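Local coordinates for protein exopolygalacturonate lyase (Vibrio vulnificus, PDB 5A29) that probably cleaves pectic polygalacturonate by beta-elimination as a manganese-binding family 2 polysaccharide lyase, at residues L57-V69 and R503-I517. Sequence-based numbering, arbitrary orientation.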
# COMPACT_ATOMS: atom_id res chain seq x y z
N LEU A 57 -16.94 -0.10 13.47
CA LEU A 57 -17.26 0.90 12.46
C LEU A 57 -17.56 0.24 11.13
O LEU A 57 -16.94 -0.78 10.79
CB LEU A 57 -16.07 1.85 12.26
CG LEU A 57 -15.87 2.95 13.29
CD1 LEU A 57 -14.58 3.67 12.96
CD2 LEU A 57 -17.00 3.98 13.22
N ALA A 58 -18.44 0.86 10.36
CA ALA A 58 -18.66 0.53 8.99
C ALA A 58 -17.37 0.85 8.19
O ALA A 58 -16.69 1.82 8.46
CB ALA A 58 -19.83 1.36 8.45
N ASP A 59 -17.08 0.06 7.17
CA ASP A 59 -16.03 0.46 6.20
C ASP A 59 -16.38 1.67 5.36
O ASP A 59 -15.50 2.36 4.84
CB ASP A 59 -15.87 -0.63 5.17
CG ASP A 59 -14.97 -1.73 5.63
OD1 ASP A 59 -14.85 -1.88 6.85
OD2 ASP A 59 -14.36 -2.43 4.73
N GLY A 60 -17.68 1.87 5.08
CA GLY A 60 -18.05 2.87 4.09
C GLY A 60 -19.49 3.36 4.42
O GLY A 60 -20.23 2.65 5.10
N ILE A 61 -19.83 4.55 3.94
CA ILE A 61 -21.15 5.17 4.20
C ILE A 61 -21.76 5.59 2.92
O ILE A 61 -21.10 6.20 2.07
CB ILE A 61 -20.99 6.43 5.08
CG1 ILE A 61 -20.27 6.08 6.38
CG2 ILE A 61 -22.32 7.13 5.29
CD1 ILE A 61 -21.10 5.23 7.29
N ASN A 62 -23.05 5.24 2.72
CA ASN A 62 -23.78 5.72 1.54
C ASN A 62 -24.06 7.22 1.73
O ASN A 62 -24.65 7.59 2.76
CB ASN A 62 -25.13 4.91 1.44
CG ASN A 62 -26.00 5.34 0.27
OD1 ASN A 62 -26.35 6.51 0.16
ND2 ASN A 62 -26.38 4.38 -0.62
N THR A 63 -23.67 8.11 0.80
CA THR A 63 -23.75 9.52 1.18
C THR A 63 -25.17 10.14 0.93
O THR A 63 -25.37 11.31 1.24
CB THR A 63 -22.69 10.39 0.52
OG1 THR A 63 -22.84 10.35 -0.91
CG2 THR A 63 -21.24 9.86 0.92
N THR A 64 -26.05 9.38 0.32
CA THR A 64 -27.46 9.80 0.12
C THR A 64 -28.27 9.29 1.29
O THR A 64 -28.93 10.07 1.97
CB THR A 64 -28.05 9.20 -1.12
OG1 THR A 64 -27.37 9.77 -2.21
CG2 THR A 64 -29.66 9.53 -1.21
N THR A 65 -28.22 7.98 1.54
CA THR A 65 -28.98 7.41 2.67
C THR A 65 -28.41 7.64 4.06
O THR A 65 -29.10 7.54 5.08
CB THR A 65 -29.24 5.90 2.47
OG1 THR A 65 -28.00 5.17 2.60
CG2 THR A 65 -29.88 5.65 1.09
N ARG A 66 -27.10 7.91 4.13
CA ARG A 66 -26.36 7.99 5.39
C ARG A 66 -26.20 6.69 6.15
O ARG A 66 -25.99 6.70 7.36
CB ARG A 66 -26.85 9.11 6.33
CG ARG A 66 -27.28 10.37 5.58
CD ARG A 66 -26.18 10.92 4.67
NE ARG A 66 -25.14 11.57 5.47
CZ ARG A 66 -24.15 12.30 4.98
NH1 ARG A 66 -24.07 12.53 3.67
NH2 ARG A 66 -23.26 12.82 5.82
N LYS A 67 -26.30 5.57 5.44
CA LYS A 67 -26.27 4.23 6.05
C LYS A 67 -24.94 3.56 5.67
O LYS A 67 -24.49 3.77 4.53
CB LYS A 67 -27.38 3.35 5.45
CG LYS A 67 -28.79 3.91 5.65
CD LYS A 67 -28.96 4.32 7.11
CE LYS A 67 -29.45 3.16 7.94
NZ LYS A 67 -30.80 2.77 7.45
N PRO A 68 -24.44 2.67 6.53
CA PRO A 68 -23.25 1.83 6.19
C PRO A 68 -23.46 0.95 4.98
O PRO A 68 -24.59 0.44 4.73
CB PRO A 68 -23.06 0.99 7.44
CG PRO A 68 -23.67 1.77 8.56
CD PRO A 68 -24.88 2.44 7.93
N VAL A 69 -22.39 0.76 4.20
CA VAL A 69 -22.50 0.07 2.92
C VAL A 69 -22.61 -1.44 3.17
O VAL A 69 -22.33 -1.92 4.27
CB VAL A 69 -21.33 0.39 1.98
CG1 VAL A 69 -21.34 1.85 1.53
CG2 VAL A 69 -20.00 -0.03 2.66
N ARG A 503 -20.57 16.25 0.86
CA ARG A 503 -21.65 15.60 1.61
C ARG A 503 -21.11 15.01 2.92
O ARG A 503 -21.62 13.99 3.45
CB ARG A 503 -22.35 14.52 0.74
CG ARG A 503 -23.14 15.13 -0.43
CD ARG A 503 -23.86 14.00 -1.21
NE ARG A 503 -22.91 13.12 -1.94
CZ ARG A 503 -22.35 13.42 -3.11
NH1 ARG A 503 -22.55 14.58 -3.71
NH2 ARG A 503 -21.55 12.53 -3.71
N GLY A 504 -20.15 15.71 3.52
CA GLY A 504 -19.73 15.33 4.89
C GLY A 504 -18.60 14.27 4.93
O GLY A 504 -18.13 13.92 6.01
N TYR A 505 -18.16 13.82 3.75
CA TYR A 505 -17.10 12.79 3.63
C TYR A 505 -16.08 13.19 2.60
O TYR A 505 -16.25 14.17 1.89
CB TYR A 505 -17.74 11.45 3.18
CG TYR A 505 -18.55 10.85 4.30
CD1 TYR A 505 -17.93 10.06 5.27
CD2 TYR A 505 -19.93 11.17 4.46
CE1 TYR A 505 -18.65 9.58 6.35
CE2 TYR A 505 -20.64 10.70 5.55
CZ TYR A 505 -20.01 9.88 6.45
OH TYR A 505 -20.66 9.41 7.55
N PHE A 506 -14.99 12.40 2.48
CA PHE A 506 -14.00 12.66 1.46
C PHE A 506 -14.17 11.67 0.30
O PHE A 506 -14.17 10.45 0.53
CB PHE A 506 -12.59 12.53 2.08
CG PHE A 506 -12.26 13.70 2.98
CD1 PHE A 506 -11.87 14.92 2.42
CD2 PHE A 506 -12.41 13.60 4.34
CE1 PHE A 506 -11.54 16.02 3.20
CE2 PHE A 506 -12.16 14.71 5.16
CZ PHE A 506 -11.73 15.92 4.60
N LEU A 507 -14.34 12.20 -0.91
CA LEU A 507 -14.65 11.40 -2.09
C LEU A 507 -13.73 11.81 -3.18
O LEU A 507 -13.43 13.01 -3.32
CB LEU A 507 -16.09 11.69 -2.58
CG LEU A 507 -17.21 11.21 -1.64
CD1 LEU A 507 -18.52 11.67 -2.31
CD2 LEU A 507 -17.21 9.68 -1.55
N ALA A 508 -13.27 10.82 -3.97
CA ALA A 508 -12.34 11.07 -5.08
C ALA A 508 -13.08 11.75 -6.27
O ALA A 508 -12.46 12.41 -7.09
CB ALA A 508 -11.66 9.74 -5.55
N ASN A 509 -14.41 11.63 -6.32
CA ASN A 509 -15.18 12.24 -7.44
C ASN A 509 -16.51 12.62 -6.78
O ASN A 509 -17.10 11.77 -6.09
CB ASN A 509 -15.47 11.15 -8.52
CG ASN A 509 -16.25 11.69 -9.74
OD1 ASN A 509 -17.13 12.55 -9.61
ND2 ASN A 509 -15.94 11.16 -10.91
N PRO A 510 -17.02 13.86 -6.99
CA PRO A 510 -18.27 14.22 -6.26
C PRO A 510 -19.50 13.44 -6.73
O PRO A 510 -20.52 13.39 -6.06
CB PRO A 510 -18.44 15.74 -6.54
CG PRO A 510 -17.48 16.09 -7.62
CD PRO A 510 -16.43 14.99 -7.73
N ARG A 511 -19.40 12.79 -7.89
CA ARG A 511 -20.53 11.91 -8.34
C ARG A 511 -20.60 10.61 -7.62
O ARG A 511 -21.56 9.90 -7.75
CB ARG A 511 -20.41 11.63 -9.85
CG ARG A 511 -20.45 12.89 -10.64
CD ARG A 511 -20.46 12.60 -12.16
NE ARG A 511 -20.68 13.89 -12.68
CZ ARG A 511 -21.88 14.40 -12.87
NH1 ARG A 511 -22.96 13.64 -12.78
NH2 ARG A 511 -21.93 15.67 -13.21
N TYR A 512 -19.55 10.20 -6.91
CA TYR A 512 -19.66 8.93 -6.20
C TYR A 512 -20.65 8.91 -5.07
O TYR A 512 -20.74 9.83 -4.27
CB TYR A 512 -18.29 8.48 -5.58
CG TYR A 512 -17.27 8.05 -6.62
CD1 TYR A 512 -17.67 7.39 -7.82
CD2 TYR A 512 -15.89 8.22 -6.37
CE1 TYR A 512 -16.74 7.00 -8.76
CE2 TYR A 512 -14.92 7.75 -7.28
CZ TYR A 512 -15.36 7.17 -8.48
OH TYR A 512 -14.41 6.75 -9.37
N LEU A 513 -21.33 7.77 -4.96
CA LEU A 513 -22.36 7.54 -3.95
C LEU A 513 -21.81 7.20 -2.58
O LEU A 513 -22.29 7.64 -1.51
CB LEU A 513 -23.28 6.40 -4.46
CG LEU A 513 -24.39 5.96 -3.51
CD1 LEU A 513 -25.27 7.18 -3.20
CD2 LEU A 513 -25.27 4.83 -4.15
N ASN A 514 -20.77 6.37 -2.55
CA ASN A 514 -20.38 5.75 -1.27
C ASN A 514 -18.96 6.16 -0.83
O ASN A 514 -18.06 6.15 -1.69
CB ASN A 514 -20.35 4.22 -1.44
CG ASN A 514 -21.73 3.65 -1.72
OD1 ASN A 514 -22.66 3.89 -0.91
ND2 ASN A 514 -21.87 2.88 -2.85
N ALA A 515 -18.79 6.55 0.43
CA ALA A 515 -17.49 7.07 0.88
C ALA A 515 -16.80 5.95 1.68
O ALA A 515 -17.44 5.26 2.44
CB ALA A 515 -17.69 8.29 1.81
N SER A 516 -15.48 5.80 1.51
CA SER A 516 -14.70 4.87 2.36
C SER A 516 -14.13 5.60 3.55
O SER A 516 -13.57 6.68 3.41
CB SER A 516 -13.51 4.23 1.54
OG SER A 516 -12.63 3.63 2.48
N ILE A 517 -14.22 5.02 4.73
CA ILE A 517 -13.58 5.67 5.86
C ILE A 517 -12.06 5.44 5.92
O ILE A 517 -11.39 5.90 6.85
CB ILE A 517 -14.18 5.23 7.23
CG1 ILE A 517 -13.80 3.78 7.63
CG2 ILE A 517 -15.68 5.36 7.22
CD1 ILE A 517 -14.08 3.56 9.11
O HOH W 1 -12.97 1.54 4.26
O HOH W 2 -24.54 2.06 -1.21
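T63, which loses the most surface to the contact, sets its side chain against R503 and the backbone of L513. Its backbone N donates to L513 O over 2.7 Å, and OG1, between the backbone N and carbonyl carbon (chi1 61°), donates to the same oxygen from above the carbonyl plane. OG1 is in turn gripped by R503 NE at 3.0 Å, in the guanidinium plane. R503 NH2 also reaches P510 O at 2.7 Å, which ties the guanidinium to the 509-512 beta turn. T63 CG2 lies 4.0 Å from A515 CB. Strand 60-62 pairs with strand 514-516 as a two-stranded antiparallel sheet, joining the N-terminal part of the chain to the strand that precedes helix 521-532, away from the manganese and tartrate sites. I61 and A515 form its hydrogen-bonded pair, N to O both ways, and I517 N extends the pairing to D59 O. I517 CG1, lodged between backbone N and carbonyl carbon (chi1 72°), carries CD1 to 3.2 Å from A58 O. CD1 also packs 3.9 Å from L57 CD1, with V43 of helix 27-46 against both side chains. On the face with I61 and A515, CG1 and CG2 of I61 approach the phenol end of Y505 from one side, each 3.6 Å from OH, the side chains crossing at about a right angle. R66 NH2 comes to the edge of that ring, planes 54° apart; bent at chi2 and chi3, R66 clamps R503 O with NH1 and NH2, while NE salt-bridges E46. On the face with N62 and N514, N62 OD1 lies 3.6 Å from L513 CD1 and accepts from T64 N, an Asx turn, and T65 N, completing an Asx motif; a water links N62 ND2 to N514 OD1, whose amide nitrogen donates to I565 O.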